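Local structure of paraflagellar rod component (Trypanosoma brucei, 2Q0X) at the interface of chains A and B. The protein is of unknown function but adopts the alpha/beta hydrolase fold and is probably a component of the paraflagellar rod. Numbering follows the deposited sequence. Chains: chain A/B, Uncharacterized protein.

Contacts 1 and 2 exemplify how side chains of one subunit enter a receiving site on its copy. Their C-alpha centres lie about 22 Å apart; they share no residue, but A:Gln47 (contact 2) and A:Leu51 and A:Leu52 (contact 1) lie in one loop between strand 40-44 and helix 57-64. Contact 1 joins strand 13-21 of the two chains around B:Leu17; contact 2 sets B:Ile80 and B:Glu174, from loops, against loops and 3-10 helices of chain A. By the two-fold symmetry each recurs with the chains exchanged. The pair may be a dimer, but the structure alone does not show it.

Contact 1: the interface of chains A and B. Residues chain A 12-13, 31, 51-52; chain B 16-19.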
loop_
_atom_site.group_PDB
_atom_site.type_symbol
_atom_site.label_atom_id
_atom_site.label_comp_id
_atom_site.label_asym_id
_atom_site.label_seq_id
_atom_site.Cartn_x
_atom_site.Cartn_y
_atom_site.Cartn_z
ATOM N N PRO A 12 16.320 9.650 2.118
ATOM C CA PRO A 12 15.178 9.358 2.984
ATOM C C PRO A 12 14.747 10.599 3.759
ATOM O O PRO A 12 15.609 11.376 4.190
ATOM C CB PRO A 12 15.723 8.277 3.930
ATOM C CG PRO A 12 16.789 7.657 3.188
ATOM C CD PRO A 12 17.451 8.765 2.421
ATOM N N VAL A 13 13.435 10.785 3.921
ATOM C CA VAL A 13 12.911 11.950 4.637
ATOM C C VAL A 13 12.347 11.547 5.982
ATOM O O VAL A 13 11.745 10.475 6.134
ATOM C CB VAL A 13 11.808 12.728 3.847
ATOM C CG1 VAL A 13 12.400 13.385 2.618
ATOM C CG2 VAL A 13 10.628 11.811 3.475
ATOM N N PHE A 31 1.608 9.220 6.769
ATOM C CA PHE A 31 2.938 9.771 7.005
ATOM C C PHE A 31 2.852 11.297 7.040
ATOM O O PHE A 31 2.507 11.913 6.041
ATOM C CB PHE A 31 3.897 9.341 5.891
ATOM C CG PHE A 31 5.315 9.745 6.130
ATOM C CD1 PHE A 31 5.927 10.676 5.323
ATOM C CD2 PHE A 31 6.053 9.160 7.165
ATOM C CE1 PHE A 31 7.251 11.040 5.553
ATOM C CE2 PHE A 31 7.350 9.525 7.399
ATOM C CZ PHE A 31 7.954 10.461 6.590
ATOM N N LEU A 51 2.990 6.060 -1.096
ATOM C CA LEU A 51 3.579 7.140 -0.331
ATOM C C LEU A 51 4.802 7.636 -1.085
ATOM O O LEU A 51 5.541 6.826 -1.654
ATOM C CB LEU A 51 4.016 6.667 1.063
ATOM C CG LEU A 51 2.960 6.287 2.100
ATOM C CD1 LEU A 51 3.648 5.864 3.412
ATOM C CD2 LEU A 51 1.906 7.413 2.287
ATOM N N LEU A 52 4.997 8.950 -1.094
ATOM C CA LEU A 52 6.087 9.603 -1.848
ATOM C C LEU A 52 6.096 9.210 -3.329
ATOM O O LEU A 52 7.156 9.017 -3.926
ATOM C CB LEU A 52 7.471 9.334 -1.207
ATOM C CG LEU A 52 7.820 9.996 0.129
ATOM C CD1 LEU A 52 9.194 9.443 0.622
ATOM C CD2 LEU A 52 7.830 11.511 0.029
ATOM N N HIS B 16 12.459 7.394 8.994
ATOM C CA HIS B 16 12.762 7.875 7.661
ATOM C C HIS B 16 12.056 7.033 6.599
ATOM O O HIS B 16 12.061 5.803 6.662
ATOM C CB HIS B 16 14.272 7.925 7.420
ATOM C CG HIS B 16 14.948 9.086 8.083
ATOM N ND1 HIS B 16 15.128 9.158 9.447
ATOM C CD2 HIS B 16 15.487 10.219 7.573
ATOM C CE1 HIS B 16 15.752 10.286 9.750
ATOM N NE2 HIS B 16 15.981 10.949 8.630
ATOM N N LEU B 17 11.464 7.730 5.629
ATOM C CA LEU B 17 10.701 7.125 4.547
ATOM C C LEU B 17 11.438 7.365 3.243
ATOM O O LEU B 17 11.860 8.472 2.972
ATOM C CB LEU B 17 9.288 7.742 4.467
ATOM C CG LEU B 17 8.311 7.061 3.490
ATOM C CD1 LEU B 17 7.941 5.626 3.946
ATOM C CD2 LEU B 17 7.056 7.896 3.245
ATOM N N PHE B 18 11.603 6.305 2.452
ATOM C CA PHE B 18 12.025 6.447 1.052
ATOM C C PHE B 18 11.307 5.422 0.207
ATOM O O PHE B 18 10.637 4.526 0.716
ATOM C CB PHE B 18 13.556 6.361 0.894
ATOM C CG PHE B 18 14.139 4.954 1.029
ATOM C CD1 PHE B 18 14.348 4.386 2.276
ATOM C CD2 PHE B 18 14.477 4.216 -0.099
ATOM C CE1 PHE B 18 14.864 3.113 2.397
ATOM C CE2 PHE B 18 14.990 2.936 0.015
ATOM C CZ PHE B 18 15.192 2.382 1.265
ATOM N N THR B 19 11.414 5.573 -1.093
ATOM C CA THR B 19 10.918 4.561 -1.999
ATOM C C THR B 19 12.075 4.092 -2.863
ATOM O O THR B 19 13.022 4.837 -3.089
ATOM C CB THR B 19 9.784 5.097 -2.917
ATOM O OG1 THR B 19 10.343 6.008 -3.853
ATOM C CG2 THR B 19 8.612 5.755 -2.109
#
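An antiparallel beta bridge between the two copies of strand 13-21 pairs A:Val13 with B:Leu17. The bridge is closed by two backbone hydrogen bonds, B:Leu17 N to A:Val13 O at 2.8 Å and A:Val13 N to B:Leu17 O at 3.0 Å. This pairing places the B:Leu17 side chain against chain A. With CG anti to its backbone N (chi1 -172°), the side chain reaches in between A:Phe31 and A:Leu52, sliding past each in the opposite direction. Its CD2 methyl sits over one face of the A:Phe31 ring, displaced toward the rim and 3.8 Å from the ring centroid, a CH-pi contact; CB lies near the far end of the same ring, 3.7 Å from CZ. The CD1 methyl of A:Leu52 meets the same CD2 from another direction at 3.7 Å, while A:Leu51 crosses the leucine at about a right angle. Further along the strand, the CG2 methyl of B:Thr19 packs against CB of A:Leu52 at 3.9 Å. A:Pro12 borders the bridge, its CB 3.8 Å from CB of B:His16 and its ring alongside B:Phe18, the two side chains pointing the same way. Backbone pairing thus probably sets the register and the apolar pocket receives the leucine, so that this patch probably helps to hold the two subunits together, strand to strand.

Contact 2: the interface of chains A and B. Residues chain A 47, 77-80, 174-176, 188; chain B 80-81, 174.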
loop_
_atom_site.group_PDB
_atom_site.type_symbol
_atom_site.label_atom_id
_atom_site.label_comp_id
_atom_site.label_asym_id
_atom_site.label_seq_id
_atom_site.Cartn_x
_atom_site.Cartn_y
_atom_site.Cartn_z
ATOM N N GLN A 47 -4.765 4.584 -7.129
ATOM C CA GLN A 47 -4.688 3.297 -6.449
ATOM C C GLN A 47 -3.306 2.655 -6.548
ATOM O O GLN A 47 -2.918 1.920 -5.651
ATOM C CB GLN A 47 -5.756 2.349 -6.979
ATOM C CG GLN A 47 -7.156 2.683 -6.520
ATOM C CD GLN A 47 -8.219 1.826 -7.204
ATOM O OE1 GLN A 47 -8.568 2.054 -8.364
ATOM N NE2 GLN A 47 -8.754 0.852 -6.478
ATOM N N SER A 77 -8.397 1.455 -1.076
ATOM C CA SER A 77 -8.751 0.695 -2.261
ATOM C C SER A 77 -7.554 0.432 -3.171
ATOM O O SER A 77 -7.677 -0.307 -4.134
ATOM C CB SER A 77 -9.842 1.426 -3.055
ATOM O OG SER A 77 -9.347 2.659 -3.534
ATOM N N GLY A 78 -6.412 1.045 -2.873
ATOM C CA GLY A 78 -5.163 0.721 -3.541
ATOM C C GLY A 78 -4.614 -0.632 -3.103
ATOM O O GLY A 78 -3.740 -1.171 -3.756
ATOM N N LYS A 79 -5.131 -1.180 -2.007
ATOM C CA LYS A 79 -4.653 -2.443 -1.474
ATOM C C LYS A 79 -5.573 -3.612 -1.815
ATOM O O LYS A 79 -6.802 -3.459 -1.918
ATOM C CB LYS A 79 -4.472 -2.334 0.046
ATOM C CG LYS A 79 -3.356 -1.366 0.448
ATOM C CD LYS A 79 -2.507 -1.876 1.622
ATOM C CE LYS A 79 -1.638 -3.066 1.243
ATOM N NZ LYS A 79 -0.767 -3.514 2.367
ATOM N N ILE A 80 -4.957 -4.775 -2.008
ATOM C CA ILE A 80 -5.684 -6.041 -2.034
ATOM C C ILE A 80 -6.463 -6.173 -0.713
ATOM O O ILE A 80 -6.024 -5.669 0.331
ATOM C CB ILE A 80 -4.713 -7.257 -2.282
ATOM C CG1 ILE A 80 -4.515 -7.493 -3.787
ATOM C CG2 ILE A 80 -5.243 -8.567 -1.645
ATOM C CD1 ILE A 80 -3.521 -6.627 -4.430
ATOM N N GLU A 174 -12.640 -6.130 -7.658
ATOM C CA GLU A 174 -11.221 -5.904 -7.328
ATOM C C GLU A 174 -10.276 -6.127 -8.517
ATOM O O GLU A 174 -9.081 -5.917 -8.402
ATOM C CB GLU A 174 -10.788 -6.821 -6.171
ATOM C CG GLU A 174 -9.491 -6.383 -5.441
ATOM C CD GLU A 174 -8.988 -7.400 -4.400
ATOM O OE1 GLU A 174 -8.732 -8.577 -4.753
ATOM O OE2 GLU A 174 -8.835 -7.008 -3.225
ATOM N N ASP A 175 -10.799 -6.550 -9.661
ATOM C CA ASP A 175 -9.931 -6.994 -10.748
ATOM C C ASP A 175 -9.589 -5.849 -11.707
ATOM O O ASP A 175 -10.256 -5.655 -12.725
ATOM C CB ASP A 175 -10.591 -8.161 -11.483
ATOM C CG ASP A 175 -9.632 -8.906 -12.391
ATOM O OD1 ASP A 175 -8.446 -8.521 -12.461
ATOM O OD2 ASP A 175 -10.079 -9.877 -13.044
ATOM N N SER A 176 -8.536 -5.105 -11.388
ATOM C CA SER A 176 -8.148 -3.954 -12.200
ATOM C C SER A 176 -7.678 -4.359 -13.602
ATOM O O SER A 176 -7.816 -3.588 -14.550
ATOM C CB SER A 176 -7.074 -3.115 -11.487
ATOM O OG SER A 176 -5.785 -3.700 -11.564
ATOM N N THR A 188 -9.753 -0.147 -10.367
ATOM C CA THR A 188 -10.583 -1.320 -10.135
ATOM C C THR A 188 -11.996 -1.050 -10.642
ATOM O O THR A 188 -12.447 0.091 -10.624
ATOM C CB THR A 188 -10.611 -1.759 -8.644
ATOM O OG1 THR A 188 -11.122 -0.704 -7.822
ATOM C CG2 THR A 188 -9.238 -2.155 -8.169
ATOM N N ILE B 80 -2.676 -2.865 -5.766
ATOM C CA ILE B 80 -3.342 -3.005 -7.050
ATOM C C ILE B 80 -2.341 -2.678 -8.146
ATOM O O ILE B 80 -1.554 -1.744 -8.002
ATOM C CB ILE B 80 -4.593 -2.038 -7.141
ATOM C CG1 ILE B 80 -5.897 -2.812 -6.966
ATOM C CG2 ILE B 80 -4.643 -1.278 -8.472
ATOM C CD1 ILE B 80 -6.043 -3.457 -5.628
ATOM N N GLY B 81 -2.353 -3.446 -9.231
ATOM C CA GLY B 81 -1.557 -3.107 -10.427
ATOM C C GLY B 81 -0.067 -3.417 -10.336
ATOM O O GLY B 81 0.755 -2.770 -10.981
ATOM N N GLU B 174 -4.932 -11.251 -10.229
ATOM C CA GLU B 174 -4.916 -10.217 -9.193
ATOM C C GLU B 174 -6.175 -10.222 -8.318
ATOM O O GLU B 174 -6.235 -9.516 -7.318
ATOM C CB GLU B 174 -4.727 -8.848 -9.837
ATOM C CG GLU B 174 -4.288 -7.741 -8.861
ATOM C CD GLU B 174 -4.741 -6.372 -9.299
ATOM O OE1 GLU B 174 -5.970 -6.175 -9.409
ATOM O OE2 GLU B 174 -3.873 -5.495 -9.529
HETATM O O HOH W 1 -6.468 -9.991 -12.568
#
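B:Ile80 and B:Glu174 both reach into chain A, one making mainly backbone and apolar contacts, the other polar ones. The amide of B:Ile80 gives a nearly straight hydrogen bond to the carbonyl of A:Gly78, N to O 2.8 Å with 172° at the hydrogen. The B:Ile80 side chain crosses that of A:Thr188 at about a right angle, CG1 lying 3.6 Å from the threonine CG2 methyl. The CG2 branch turns toward CB of A:Gln47, whereas CD1 lies near the carbonyl oxygens of A:Gly78 and A:Lys79. Beside it, the carboxylate of B:Glu174 accepts a long hydrogen bond from the hydroxyl of A:Ser176, OG to OE1 3.3 Å, met on the syn side but 24° out of the carboxylate plane. Weak bonds from the A:Ser176 amide to OE1 and from OG to OE2 supplement it.

A second shell holds both partners in place. The amide of B:Gly81 meets OE2 of B:Glu174 at 2.6 Å, nearly along the C-O axis, tying the glutamate to the loop that presents B:Ile80. In chain A, the extended A:Gln47 side chain spans two segments: NE2 donates in its own amide plane to OG1 of A:Thr188 at 3.1 Å and also to the carbonyl of A:Ser77, above that carbonyl's plane, while OE1 accepts from the A:Thr188 amide. These bonds fix the amide's rotation. A:Thr188, its OG1 between backbone N and carbonyl carbon (chi1 60°), thereby offers hydroxyl to glutamine and methyl to isoleucine. A:Asp175 OD1, water-linked to the B:Glu174 amide, and the A:Glu174 carbonyl oxygen lie near OE1, while N-H and O-H donors face the carboxylate, so the structure alone shows no net effect on its ionisation.

Within the fold, the receiving surface combines 3-10 helix 76-78, after strand 69-73, the start of 3-10 helix 176-179, and loop residues A:Gln47, A:Ile80, A:Glu174, A:Asp175 and A:Thr188. The copies of Ile80 and of Glu174 meet near the two-fold axis.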